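Lysine/ornithine decarboxylase (Selenomonas ruminantium, PDB 5GJO) decarboxylates both L-lysine and L-ornithine with the help of pyridoxal 5'-phosphate, yielding cadaverine and putrescine for polyamine synthesis. Local coordinates at residues P43-F48 and V253-G258; A50-P55 and G351-V356; F70-A75 and M91-P96; R112-D117 and P130-L135; H173-C178 and L212-I217. The protein carries 2 engineered substitutions. One frame throughout, in Å; residues are numbered along the deposited sequence.

Contact 1: residues P43-F48 and V253-G258. With PLP (pyridoxal-5'-phosphate), chain H.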
# COMPACT_ATOMS: atom_id res chain seq x y z
N PRO A 43 20.17 -28.77 3.23
CA PRO A 43 20.07 -29.27 4.59
C PRO A 43 20.88 -28.51 5.64
O PRO A 43 20.45 -28.39 6.78
CB PRO A 43 20.49 -30.75 4.44
CG PRO A 43 21.32 -30.80 3.23
CD PRO A 43 20.59 -29.80 2.29
N ARG A 44 22.01 -27.96 5.25
CA ARG A 44 22.87 -27.26 6.20
C ARG A 44 22.25 -25.99 6.81
O ARG A 44 22.67 -25.56 7.87
CB ARG A 44 24.24 -26.96 5.58
CG ARG A 44 25.15 -28.17 5.43
CD ARG A 44 25.44 -28.87 6.76
NE ARG A 44 25.80 -27.92 7.79
CZ ARG A 44 26.96 -27.28 7.85
NH1 ARG A 44 27.18 -26.40 8.82
NH2 ARG A 44 27.90 -27.50 6.96
N ALA A 45 21.31 -25.35 6.12
CA ALA A 45 20.79 -24.06 6.60
C ALA A 45 19.46 -24.25 7.20
O ALA A 45 18.45 -24.41 6.47
CB ALA A 45 20.71 -23.06 5.45
N GLY A 46 19.42 -24.13 8.54
CA GLY A 46 18.19 -24.14 9.29
C GLY A 46 17.32 -22.94 8.95
O GLY A 46 17.82 -21.89 8.68
N VAL A 47 16.01 -23.15 8.88
CA VAL A 47 15.08 -22.12 8.38
C VAL A 47 14.50 -21.20 9.46
O VAL A 47 13.87 -21.63 10.45
CB VAL A 47 13.93 -22.80 7.64
CG1 VAL A 47 12.94 -21.77 7.11
CG2 VAL A 47 14.45 -23.62 6.51
N PHE A 48 14.70 -19.90 9.30
CA PHE A 48 13.96 -18.84 9.97
C PHE A 48 13.04 -18.19 8.92
O PHE A 48 13.47 -17.36 8.11
CB PHE A 48 14.87 -17.70 10.50
CG PHE A 48 15.64 -18.05 11.75
CD1 PHE A 48 16.76 -18.82 11.69
CD2 PHE A 48 15.21 -17.65 12.97
CE1 PHE A 48 17.49 -19.14 12.86
CE2 PHE A 48 15.89 -17.95 14.17
CZ PHE A 48 17.05 -18.71 14.11
N VAL A 253 24.56 -22.97 10.66
CA VAL A 253 24.15 -22.12 9.53
C VAL A 253 22.65 -22.08 9.36
O VAL A 253 21.94 -23.06 9.63
CB VAL A 253 24.84 -22.56 8.20
CG1 VAL A 253 24.53 -21.59 7.07
CG2 VAL A 253 26.36 -22.72 8.42
N TRP A 254 22.18 -20.90 8.95
CA TRP A 254 20.78 -20.61 8.92
C TRP A 254 20.41 -19.78 7.69
O TRP A 254 21.26 -19.16 7.03
CB TRP A 254 20.34 -19.78 10.13
CG TRP A 254 20.81 -20.35 11.38
CD1 TRP A 254 22.00 -20.09 12.02
CD2 TRP A 254 20.15 -21.38 12.14
NE1 TRP A 254 22.10 -20.90 13.17
CE2 TRP A 254 21.00 -21.70 13.24
CE3 TRP A 254 18.95 -22.08 11.99
CZ2 TRP A 254 20.64 -22.64 14.19
CZ3 TRP A 254 18.59 -23.05 12.98
CH2 TRP A 254 19.42 -23.29 14.05
N THR A 255 19.12 -19.86 7.35
CA THR A 255 18.61 -19.08 6.21
C THR A 255 17.31 -18.43 6.58
O THR A 255 16.58 -18.93 7.42
CB THR A 255 18.53 -19.99 4.93
OG1 THR A 255 18.09 -19.19 3.79
CG2 THR A 255 17.60 -21.21 5.18
N GLU A 256 16.96 -17.36 5.90
CA GLU A 256 15.80 -16.53 6.15
C GLU A 256 14.95 -16.40 4.87
O GLU A 256 14.67 -15.29 4.42
CB GLU A 256 16.18 -15.12 6.70
CG GLU A 256 16.93 -15.15 8.01
CD GLU A 256 17.27 -13.77 8.59
OE1 GLU A 256 16.68 -12.79 8.08
OE2 GLU A 256 18.11 -13.69 9.58
N PRO A 257 14.49 -17.50 4.29
CA PRO A 257 13.63 -17.38 3.12
C PRO A 257 12.29 -16.74 3.47
O PRO A 257 11.62 -17.13 4.46
CB PRO A 257 13.41 -18.85 2.69
CG PRO A 257 13.45 -19.56 4.05
CD PRO A 257 14.70 -18.91 4.62
N GLY A 258 11.86 -15.75 2.66
CA GLY A 258 10.51 -15.20 2.70
C GLY A 258 9.74 -15.62 1.43
O GLY A 258 8.91 -16.53 1.48
N1 PLP H . 15.18 -11.86 5.92
C2 PLP H . 15.42 -10.53 5.91
C2A PLP H . 16.23 -9.91 7.01
C3 PLP H . 14.88 -9.68 4.82
O3 PLP H . 15.10 -8.34 4.79
C4 PLP H . 14.08 -10.35 3.77
C4A PLP H . 13.50 -9.59 2.64
O4A PLP H . 13.28 -8.39 2.76
C5 PLP H . 13.89 -11.81 3.89
C6 PLP H . 14.46 -12.49 4.97
C5A PLP H . 13.09 -12.57 2.86
O4P PLP H . 13.59 -12.27 1.56
P PLP H . 13.09 -13.10 0.27
O1P PLP H . 13.54 -14.51 0.56
O2P PLP H . 13.80 -12.45 -0.89
O3P PLP H . 11.59 -12.91 0.28
O HOH W 1 24.36 -25.85 9.91
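Strand 45-48 runs parallel to strand 253-255, joined by hydrogen bonds from Gly46 N to Val253 O, Thr255 N to Gly46 O and Phe48 N to Thr255 O, the last 2.8 Å long and nearly straight. Gly46 leaves room for the indole: Trp254 CE3 lies 3.5 Å from its CA, where any CB would collide. Phe48 turns a ring edge to Trp254 in an offset edge-to-face pair, planes 73° apart, with CE1 over the rim of the six-membered ring, 3.4 Å from Trp254 CE3. Val47 and Thr255 lie side by side on the other face, and Val47 CG1 also meets Pro257 CG at 3.8 Å. Further on, Glu256 OE1 comes 2.8 Å from PLP N1, and Gly258 N donates to phosphate oxygen O1P. First and eighth strands thus close the TIM barrel; Met38 of helix 28-41 packs outside on Val47, Thr255 and Pro257, while strands 69-72 and 214-216 bond to the outer edges of the pair.

Contact 2: residues A50-P55 and G351-V356. With PLP (pyridoxal-5'-phosphate), chain H.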
# COMPACT_ATOMS: atom_id res chain seq x y z
N ALA A 50 10.86 -15.89 6.95
CA ALA A 50 10.68 -14.44 6.88
C ALA A 50 9.21 -14.11 6.63
O ALA A 50 8.73 -13.98 5.54
CB ALA A 50 11.67 -13.72 5.90
N MET A 51 8.46 -14.08 7.73
CA MET A 51 7.03 -13.93 7.69
C MET A 51 6.53 -12.65 7.12
O MET A 51 5.37 -12.61 6.72
CB MET A 51 6.41 -14.18 9.12
CG MET A 51 6.92 -13.19 10.13
SD MET A 51 6.14 -13.53 11.75
CE MET A 51 4.52 -12.95 11.46
N LYS A 52 7.42 -11.69 6.88
CA LYS A 52 7.09 -10.46 6.18
C LYS A 52 6.51 -10.78 4.78
O LYS A 52 5.70 -10.05 4.27
CB LYS A 52 8.35 -9.59 5.99
CG LYS A 52 9.54 -10.35 5.43
CD LYS A 52 10.81 -9.53 5.28
CE LYS A 52 11.23 -8.85 6.58
NZ LYS A 52 11.77 -9.77 7.61
N ALA A 53 6.97 -11.85 4.16
CA ALA A 53 6.41 -12.25 2.86
C ALA A 53 4.93 -12.66 2.90
O ALA A 53 4.20 -12.41 1.98
CB ALA A 53 7.22 -13.38 2.26
N ASN A 54 4.57 -13.43 3.92
CA ASN A 54 3.21 -13.90 4.08
C ASN A 54 2.92 -14.37 5.50
O ASN A 54 3.34 -15.42 5.88
CB ASN A 54 2.88 -14.98 3.08
CG ASN A 54 1.41 -15.35 3.11
OD1 ASN A 54 0.83 -15.46 4.15
ND2 ASN A 54 0.84 -15.54 1.95
N PRO A 55 2.16 -13.60 6.26
CA PRO A 55 1.94 -13.96 7.67
C PRO A 55 0.63 -14.70 7.95
O PRO A 55 0.14 -14.60 9.05
CB PRO A 55 1.95 -12.61 8.39
CG PRO A 55 1.36 -11.70 7.41
CD PRO A 55 1.76 -12.20 6.03
N GLY A 351 1.60 -15.62 -3.65
CA GLY A 351 1.74 -15.83 -2.27
C GLY A 351 2.63 -14.87 -1.51
O GLY A 351 2.56 -14.87 -0.24
N SER A 352 3.47 -14.11 -2.19
CA SER A 352 4.50 -13.34 -1.47
C SER A 352 4.58 -11.87 -1.83
O SER A 352 4.57 -11.52 -3.00
CB SER A 352 5.88 -13.92 -1.67
OG SER A 352 5.89 -15.25 -1.22
N TYR A 353 4.61 -11.01 -0.80
CA TYR A 353 4.67 -9.56 -1.04
C TYR A 353 3.49 -9.03 -1.89
O TYR A 353 3.65 -8.22 -2.79
CB TYR A 353 6.01 -9.10 -1.56
CG TYR A 353 7.17 -9.58 -0.66
CD1 TYR A 353 7.36 -9.05 0.61
CD2 TYR A 353 8.03 -10.56 -1.08
CE1 TYR A 353 8.40 -9.49 1.38
CE2 TYR A 353 9.08 -11.04 -0.32
CZ TYR A 353 9.25 -10.51 0.96
OH TYR A 353 10.28 -10.93 1.80
N THR A 354 2.33 -9.58 -1.59
CA THR A 354 1.08 -9.23 -2.29
C THR A 354 0.10 -8.75 -1.22
O THR A 354 -0.07 -7.51 -1.05
CB THR A 354 0.55 -10.45 -3.05
OG1 THR A 354 0.48 -11.54 -2.14
CG2 THR A 354 1.48 -10.75 -4.26
N SER A 355 -0.53 -9.67 -0.51
CA SER A 355 -1.52 -9.32 0.48
C SER A 355 -0.91 -8.47 1.61
O SER A 355 -1.63 -7.61 2.24
CB SER A 355 -2.24 -10.53 1.09
OG SER A 355 -1.23 -11.35 1.64
N VAL A 356 0.39 -8.63 1.87
CA VAL A 356 1.02 -7.85 2.93
C VAL A 356 1.13 -6.41 2.63
O VAL A 356 1.33 -5.64 3.56
CB VAL A 356 2.42 -8.41 3.33
CG1 VAL A 356 2.25 -9.74 3.86
CG2 VAL A 356 3.39 -8.47 2.15
N1 PLP H . 15.18 -11.86 5.92
C2 PLP H . 15.42 -10.53 5.91
C2A PLP H . 16.23 -9.91 7.01
C3 PLP H . 14.88 -9.68 4.82
O3 PLP H . 15.10 -8.34 4.79
C4 PLP H . 14.08 -10.35 3.77
C4A PLP H . 13.50 -9.59 2.64
O4A PLP H . 13.28 -8.39 2.76
C5 PLP H . 13.89 -11.81 3.89
C6 PLP H . 14.46 -12.49 4.97
C5A PLP H . 13.09 -12.57 2.86
O4P PLP H . 13.59 -12.27 1.56
P PLP H . 13.09 -13.10 0.27
O1P PLP H . 13.54 -14.51 0.56
O2P PLP H . 13.80 -12.45 -0.89
O3P PLP H . 11.59 -12.91 0.28
O HOH W 2 1.73 -11.48 0.90
O HOH W 3 -1.95 -14.45 1.73
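Tyr353 lies against Ala53 and ends at the cofactor phosphate. From its CB, the first torsion sets CG anti to the carbonyl carbon (chi1 -53°), and the ring lies with one face to Ala53. CD1 and CE1 lie beneath Ala53 CA, which stands over that face in a CH-pi contact, CE1 to CA 3.7 Å; at the ring edge CE2 approaches PLP O3P at 3.2 Å. CZ meets Ala53 CB at 3.7 Å, and the hydroxyl OH donates a hydrogen bond of 2.8 Å to PLP O3P. The backbone of Tyr353 is tied to Ala53 as well: its N donates to an in-plane lone pair of Ala53 O. Here the loop after the first barrel strand meets a loop of the C-terminal beta domain, as in fold-type III PLP enzymes. Lys52, the cofactor lysine by similarity, is not bonded to PLP: its CD stands 3.7 Å from PLP C4, and NZ makes a salt bridge with Asp71. Asn54 ND2 donates to Gly351 O at 2.9 Å, the acceptor in its amide plane, while OD1 bonds Thr56 OG1. Pro55 CD presses on Val356 CG1 at 3.3 Å, a tight pair, and Phe361 of the second subunit packs on Tyr353 and Val356.

Contact 3: residues F70-A75 and M91-P96. With PLP (pyridoxal-5'-phosphate), chain H.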
# COMPACT_ATOMS: atom_id res chain seq x y z
N PHE A 70 11.53 -18.47 12.99
CA PHE A 70 10.94 -17.29 12.35
C PHE A 70 11.81 -16.05 12.41
O PHE A 70 12.41 -15.79 13.42
CB PHE A 70 9.60 -16.93 12.97
CG PHE A 70 8.58 -18.02 12.84
CD1 PHE A 70 7.81 -18.12 11.68
CD2 PHE A 70 8.48 -19.04 13.83
CE1 PHE A 70 6.94 -19.20 11.53
CE2 PHE A 70 7.61 -20.09 13.68
CZ PHE A 70 6.85 -20.19 12.50
N ASP A 71 11.83 -15.30 11.33
CA ASP A 71 12.48 -14.00 11.24
C ASP A 71 11.37 -12.98 11.33
O ASP A 71 10.40 -12.98 10.52
CB ASP A 71 13.20 -13.89 9.89
CG ASP A 71 13.35 -12.44 9.42
OD1 ASP A 71 13.45 -11.52 10.26
OD2 ASP A 71 13.34 -12.18 8.22
N VAL A 72 11.45 -12.08 12.31
CA VAL A 72 10.45 -11.08 12.61
C VAL A 72 11.06 -9.68 12.39
O VAL A 72 12.24 -9.49 12.72
CB VAL A 72 9.92 -11.12 14.05
CG1 VAL A 72 9.14 -12.43 14.25
CG2 VAL A 72 11.03 -11.09 15.09
N ALA A 73 10.25 -8.78 11.86
CA ALA A 73 10.67 -7.41 11.48
C ALA A 73 10.18 -6.34 12.40
O ALA A 73 10.57 -5.18 12.19
CB ALA A 73 10.12 -7.09 10.11
N SER A 74 9.26 -6.66 13.31
CA SER A 74 8.52 -5.65 14.08
C SER A 74 7.82 -6.31 15.27
O SER A 74 7.69 -7.52 15.33
CB SER A 74 7.41 -4.94 13.24
OG SER A 74 6.30 -5.84 13.01
N ALA A 75 7.45 -5.47 16.26
CA ALA A 75 6.55 -5.92 17.38
C ALA A 75 5.32 -6.66 16.92
O ALA A 75 4.97 -7.70 17.51
CB ALA A 75 6.12 -4.77 18.27
N MET A 91 12.66 -17.10 17.48
CA MET A 91 12.64 -15.92 16.64
C MET A 91 13.99 -15.25 16.51
O MET A 91 14.80 -15.30 17.40
CB MET A 91 11.63 -14.92 17.17
CG MET A 91 10.22 -15.46 17.43
SD MET A 91 9.15 -14.21 18.13
CE MET A 91 7.84 -15.17 18.86
N ILE A 92 14.22 -14.64 15.36
CA ILE A 92 15.29 -13.66 15.18
C ILE A 92 14.67 -12.34 14.82
O ILE A 92 13.83 -12.25 13.92
CB ILE A 92 16.36 -14.09 14.17
CG1 ILE A 92 17.51 -13.06 14.19
CG2 ILE A 92 15.84 -14.32 12.80
CD1 ILE A 92 18.72 -13.45 13.36
N TYR A 93 15.00 -11.30 15.56
CA TYR A 93 14.53 -9.97 15.22
C TYR A 93 15.59 -9.39 14.29
O TYR A 93 16.55 -8.78 14.71
CB TYR A 93 14.32 -9.14 16.50
CG TYR A 93 13.71 -7.76 16.38
CD1 TYR A 93 13.14 -7.31 15.21
CD2 TYR A 93 13.71 -6.91 17.45
CE1 TYR A 93 12.59 -6.05 15.12
CE2 TYR A 93 13.19 -5.64 17.37
CZ TYR A 93 12.62 -5.22 16.21
OH TYR A 93 12.09 -3.97 16.16
N ALA A 94 15.39 -9.64 13.00
CA ALA A 94 16.38 -9.30 11.97
C ALA A 94 16.12 -7.99 11.22
O ALA A 94 16.63 -7.81 10.09
CB ALA A 94 16.46 -10.41 10.98
N ASN A 95 15.39 -7.11 11.81
CA ASN A 95 15.37 -5.73 11.33
C ASN A 95 16.60 -5.07 11.94
O ASN A 95 16.69 -4.97 13.19
CB ASN A 95 14.15 -5.08 11.77
CG ASN A 95 13.89 -3.75 11.07
OD1 ASN A 95 14.83 -3.01 10.74
ND2 ASN A 95 12.60 -3.49 10.76
N PRO A 96 17.54 -4.65 11.08
CA PRO A 96 18.76 -4.07 11.64
C PRO A 96 18.51 -2.79 12.43
O PRO A 96 19.41 -2.46 13.20
CB PRO A 96 19.64 -3.78 10.40
CG PRO A 96 19.08 -4.63 9.34
CD PRO A 96 17.60 -4.69 9.62
N1 PLP H . 15.18 -11.86 5.92
C2 PLP H . 15.42 -10.53 5.91
C2A PLP H . 16.23 -9.91 7.01
C3 PLP H . 14.88 -9.68 4.82
O3 PLP H . 15.10 -8.34 4.79
C4 PLP H . 14.08 -10.35 3.77
C4A PLP H . 13.50 -9.59 2.64
O4A PLP H . 13.28 -8.39 2.76
C5 PLP H . 13.89 -11.81 3.89
C6 PLP H . 14.46 -12.49 4.97
C5A PLP H . 13.09 -12.57 2.86
O4P PLP H . 13.59 -12.27 1.56
P PLP H . 13.09 -13.10 0.27
O1P PLP H . 13.54 -14.51 0.56
O2P PLP H . 13.80 -12.45 -0.89
O3P PLP H . 11.59 -12.91 0.28
O HOH W 4 11.05 -3.07 13.89
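Asp71 touches Ala94 through OD1, which lies 3.3 Å from the methyl CB, while its OD2 faces the cofactor, 3.0 Å from PLP N1. Asp71 and Ile92 share a face of the sheet, with Ile92 CG2 3.7 Å from Asp71 CA; chi1 of 153° sets Asp71 CG anti to the backbone N. OD2 is also the salt-bridge partner of Lys52. An alanine here would probably leave Lys52 NZ without its charged mate, Glu256 as the one carboxylate beside PLP N1, and a gap against the Ala94 methyl. One shell out, the strands fix this position: Ile92 N donates to Phe70 O, Val72 N to Ile92 O in a nearly linear bond (177°), and Ala94 N to Val72 O. On the opposite face Val72 CG2 leans on Ile92 O at 3.2 Å, and Tyr93 sets CD1 3.4 Å from Val72 O. Beyond the strand ends Asn95 ND2 donates to an in-plane lone pair of Ala73 O, 3.0 Å away, and also to Pro322 O of the second subunit. Asn95 packs as well on Cys324 of that subunit, by similarity the proton donor. The pair forms a beta-alpha-beta unit with helix 75-83, N-capped by Ser74, whose OG also bonds Asn362 O of the second subunit; Leu81 of that helix covers Phe70, Val72 and Met91, strand 45-50 flanks strand 69-72, and strand 113-116 flanks strand 91-93.

Contact 4: residues R112-D117 and P130-L135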
# COMPACT_ATOMS: atom_id res chain seq x y z
N ARG A 112 15.92 -13.10 21.91
CA ARG A 112 17.28 -12.67 22.18
C ARG A 112 18.28 -12.98 21.07
O ARG A 112 19.41 -13.33 21.34
CB ARG A 112 17.76 -13.18 23.54
CG ARG A 112 17.58 -14.67 23.78
CD ARG A 112 18.23 -15.10 25.09
NE ARG A 112 19.62 -14.67 25.15
CZ ARG A 112 20.63 -15.26 24.52
NH1 ARG A 112 21.86 -14.76 24.63
NH2 ARG A 112 20.42 -16.32 23.77
N ARG A 113 17.85 -12.85 19.82
CA ARG A 113 18.76 -13.09 18.66
C ARG A 113 18.39 -11.91 17.77
O ARG A 113 17.18 -11.75 17.43
CB ARG A 113 18.45 -14.42 18.04
CG ARG A 113 19.32 -14.79 16.89
CD ARG A 113 18.93 -16.17 16.43
NE ARG A 113 19.79 -16.71 15.42
CZ ARG A 113 20.77 -17.60 15.61
NH1 ARG A 113 21.09 -18.02 16.81
NH2 ARG A 113 21.46 -18.06 14.58
N PHE A 114 19.38 -11.09 17.46
CA PHE A 114 19.21 -9.83 16.77
C PHE A 114 20.23 -9.75 15.64
O PHE A 114 21.25 -10.36 15.73
CB PHE A 114 19.54 -8.65 17.70
CG PHE A 114 18.59 -8.46 18.85
CD1 PHE A 114 17.29 -8.85 18.79
CD2 PHE A 114 19.02 -7.81 19.99
CE1 PHE A 114 16.43 -8.66 19.83
CE2 PHE A 114 18.17 -7.59 21.04
CZ PHE A 114 16.87 -8.03 20.96
N THR A 115 19.91 -9.00 14.60
CA THR A 115 20.93 -8.48 13.64
C THR A 115 21.13 -7.02 13.81
O THR A 115 20.30 -6.32 14.32
CB THR A 115 20.63 -8.85 12.14
OG1 THR A 115 19.53 -8.08 11.72
CG2 THR A 115 20.26 -10.31 12.02
N PHE A 116 22.29 -6.56 13.36
CA PHE A 116 22.59 -5.14 13.30
C PHE A 116 23.66 -4.83 12.25
O PHE A 116 24.39 -5.68 11.85
CB PHE A 116 23.00 -4.61 14.67
CG PHE A 116 24.37 -5.00 15.10
CD1 PHE A 116 24.72 -6.32 15.26
CD2 PHE A 116 25.33 -4.03 15.36
CE1 PHE A 116 25.99 -6.67 15.67
CE2 PHE A 116 26.59 -4.37 15.75
CZ PHE A 116 26.92 -5.69 15.90
N ASP A 117 23.67 -3.59 11.80
CA ASP A 117 24.65 -3.15 10.82
C ASP A 117 25.26 -1.78 11.11
O ASP A 117 25.89 -1.22 10.26
CB ASP A 117 24.08 -3.21 9.39
CG ASP A 117 22.91 -2.27 9.18
OD1 ASP A 117 22.74 -1.33 9.95
OD2 ASP A 117 22.18 -2.47 8.21
N PRO A 130 19.94 -7.17 27.42
CA PRO A 130 21.36 -7.42 27.69
C PRO A 130 21.77 -8.85 27.53
O PRO A 130 21.02 -9.77 27.79
CB PRO A 130 21.58 -6.90 29.14
CG PRO A 130 20.31 -6.29 29.56
CD PRO A 130 19.23 -6.49 28.51
N GLY A 131 22.95 -9.07 26.96
CA GLY A 131 23.45 -10.38 26.74
C GLY A 131 22.88 -11.10 25.48
O GLY A 131 23.23 -12.21 25.23
N ALA A 132 22.08 -10.40 24.70
CA ALA A 132 21.45 -11.01 23.46
C ALA A 132 22.49 -11.46 22.49
O ALA A 132 23.58 -10.82 22.39
CB ALA A 132 20.51 -10.01 22.78
N ASP A 133 22.22 -12.54 21.79
CA ASP A 133 23.02 -12.95 20.68
C ASP A 133 22.84 -11.94 19.52
O ASP A 133 21.67 -11.61 19.14
CB ASP A 133 22.61 -14.35 20.22
CG ASP A 133 22.81 -15.39 21.27
OD1 ASP A 133 23.77 -15.21 22.05
OD2 ASP A 133 22.01 -16.35 21.33
N VAL A 134 23.96 -11.51 18.95
CA VAL A 134 23.93 -10.62 17.78
C VAL A 134 24.74 -11.14 16.63
O VAL A 134 25.81 -11.75 16.78
CB VAL A 134 24.34 -9.15 18.09
CG1 VAL A 134 23.45 -8.56 19.11
CG2 VAL A 134 25.84 -9.08 18.53
N LEU A 135 24.17 -11.01 15.41
CA LEU A 135 24.88 -11.28 14.18
C LEU A 135 25.01 -9.94 13.46
O LEU A 135 24.05 -9.20 13.25
CB LEU A 135 24.14 -12.25 13.26
CG LEU A 135 23.81 -13.64 13.84
CD1 LEU A 135 22.77 -13.49 14.89
CD2 LEU A 135 23.15 -14.45 12.73
O HOH W 5 20.24 -12.32 27.10
O HOH W 6 20.22 -17.13 19.39
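The Arg112 guanidinium has Asp133 N over one face, and Gly131 O and a water at its edge. It stands 85° from the Asp133 carboxylate plane, which may explain why both bonds between them are weak: NH2 reaches Asp133 OD2 at 2.9 Å in a salt bridge, and NH1 reaches OD1. NH1 also donates to Gly131 O at 3.0 Å. The Phe114 ring meets Ala132 CB through CE2 at 3.8 Å, and Phe116 CE1 meets Val134 CG2 at 3.7 Å. This is the parallel pair of a beta-alpha-beta unit; Met125 of helix 122-128 covers Phe114, Phe116 and Val134. Phe114 N donates to Asp133 O, Leu135 N to Phe114 O. On the barrel-interior face, a water links the Arg113 guanidinium edge to Asp133 OD2. An alanine in place of Asp133 would probably leave Arg112 without its counter-charge and His173 ND1 without the OD1 partner. Arg113 NH2 reaches on to a salt bridge with Asp214, and its guanidinium makes a cation-pi contact with Trp254.

Contact 5: residues H173-C178 and L212-I217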
# COMPACT_ATOMS: atom_id res chain seq x y z
N HIS A 173 26.33 -10.79 23.07
CA HIS A 173 27.08 -11.90 22.72
C HIS A 173 27.38 -11.85 21.21
O HIS A 173 26.45 -11.95 20.42
CB HIS A 173 26.38 -13.21 23.07
CG HIS A 173 27.11 -14.42 22.57
ND1 HIS A 173 26.47 -15.51 22.03
CD2 HIS A 173 28.41 -14.77 22.64
CE1 HIS A 173 27.35 -16.41 21.68
NE2 HIS A 173 28.54 -15.99 22.05
N ALA A 174 28.65 -11.70 20.84
CA ALA A 174 29.08 -11.65 19.45
C ALA A 174 29.05 -13.04 18.85
O ALA A 174 29.98 -13.87 19.01
CB ALA A 174 30.46 -11.00 19.35
N MET A 175 27.93 -13.34 18.16
CA MET A 175 27.60 -14.71 17.82
C MET A 175 27.98 -15.09 16.39
O MET A 175 28.33 -16.26 16.06
CB MET A 175 26.08 -14.94 18.01
CG MET A 175 25.76 -16.42 17.87
SD MET A 175 24.00 -16.68 17.84
CE MET A 175 24.03 -18.07 18.97
N GLY A 176 27.91 -14.10 15.51
CA GLY A 176 28.23 -14.39 14.12
C GLY A 176 27.94 -13.29 13.11
O GLY A 176 27.85 -12.10 13.44
N ILE A 177 27.80 -13.76 11.88
CA ILE A 177 27.68 -12.91 10.71
C ILE A 177 26.42 -13.34 9.91
O ILE A 177 26.11 -14.53 9.82
CB ILE A 177 28.90 -12.99 9.87
CG1 ILE A 177 30.12 -12.48 10.71
CG2 ILE A 177 28.81 -12.10 8.63
CD1 ILE A 177 31.44 -12.59 10.02
N CYS A 178 25.77 -12.33 9.37
CA CYS A 178 24.67 -12.52 8.42
C CYS A 178 24.80 -11.62 7.20
O CYS A 178 25.53 -10.64 7.16
CB CYS A 178 23.29 -12.25 9.11
SG CYS A 178 22.91 -10.61 9.60
N LEU A 212 33.15 -17.20 16.63
CA LEU A 212 31.79 -17.01 16.02
C LEU A 212 31.27 -18.39 15.70
O LEU A 212 31.99 -19.20 15.15
CB LEU A 212 31.91 -16.17 14.74
CG LEU A 212 32.52 -14.78 14.96
CD1 LEU A 212 32.61 -14.00 13.66
CD2 LEU A 212 31.80 -13.92 15.96
N THR A 213 30.05 -18.60 16.05
CA THR A 213 29.42 -19.92 16.02
C THR A 213 28.31 -20.08 14.91
O THR A 213 27.97 -21.22 14.57
CB THR A 213 28.75 -20.22 17.37
OG1 THR A 213 27.83 -19.24 17.75
CG2 THR A 213 29.80 -20.29 18.55
N ASP A 214 27.70 -18.96 14.52
CA ASP A 214 26.50 -18.94 13.67
C ASP A 214 26.63 -18.06 12.44
O ASP A 214 27.14 -16.97 12.53
CB ASP A 214 25.33 -18.41 14.47
CG ASP A 214 24.80 -19.43 15.46
OD1 ASP A 214 25.55 -19.79 16.36
OD2 ASP A 214 23.65 -19.83 15.34
N LEU A 215 26.11 -18.53 11.32
CA LEU A 215 26.16 -17.79 10.07
C LEU A 215 24.70 -17.82 9.49
O LEU A 215 24.10 -18.87 9.46
CB LEU A 215 27.07 -18.48 9.14
CG LEU A 215 27.16 -18.03 7.72
CD1 LEU A 215 27.77 -16.61 7.70
CD2 LEU A 215 27.96 -19.03 6.86
N ASP A 216 24.15 -16.66 9.16
CA ASP A 216 22.78 -16.57 8.58
C ASP A 216 22.97 -15.99 7.15
O ASP A 216 23.38 -14.86 6.98
CB ASP A 216 21.94 -15.69 9.47
CG ASP A 216 20.47 -15.65 9.08
OD1 ASP A 216 20.20 -15.48 7.89
OD2 ASP A 216 19.58 -15.68 9.98
N ILE A 217 22.63 -16.80 6.16
CA ILE A 217 22.76 -16.48 4.79
C ILE A 217 21.60 -15.68 4.15
O ILE A 217 21.66 -15.45 2.94
CB ILE A 217 22.99 -17.75 3.95
CG1 ILE A 217 21.77 -18.66 3.85
CG2 ILE A 217 24.17 -18.53 4.51
CD1 ILE A 217 21.88 -19.59 2.69
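Met175 and Thr213 meet at about a right angle, with Met175 CG 3.5 Å from Thr213 OG1. The first torsion sets that CG anti to the backbone N (chi1 -171°), and the chain, bent at its third torsion, then slants across Asp214, with CE 3.5 Å from Asp214 OD1 and SD alongside the carboxylate carbon. The carboxylate is held in turn by Thr213 OG1, which donates at 2.7 Å to the anti lone pair of Asp214 OD1, while OD2 is taken by Arg113 and Trp254. Leu212 and Ile177 slant past each other on the opposite face, CD1 to CD1 4.1 Å, and Leu212 CD2 touches Ala174 O. These are neighbouring parallel strands of the TIM barrel, joined by a beta-alpha-beta crossover through helix 189-207, whose Leu201 packs on Ile177. Met175 O accepts two bonds from opposite faces of its plane, Thr213 N at 2.9 Å and Asp214 N at 3.2 Å. At Gly176 the strands come close, and a CB would collide with Asp214 O. Farther along, Asp216 N donates to Ile177 O, and Cys178 CB lies 3.7 Å from Asp216 CB, with Asp216 OD1 bonded to Gly218 N.

Overall arrangement
Contacts 1, 3, 4 and 5 are strand pairs of one eight-stranded parallel barrel; contact 1 joins its first and last strands. Along the chain the segments of contacts 1 and 2 alternate, and contacts 3, 4 and 5 follow in series between them. Contacts 4 and 5 are closest, with centres about 9 Å apart; contacts 1 and 3, likewise on neighbouring strands, lie about 14 Å apart. Contact 2, at the barrel mouth, its centre about 24 Å from that of contact 4, ties the barrel to the C-terminal beta domain. Contacts 1, 2 and 3 touch PLP, and 2 and 3 also meet the second subunit, consistent with an active site shared between the subunits.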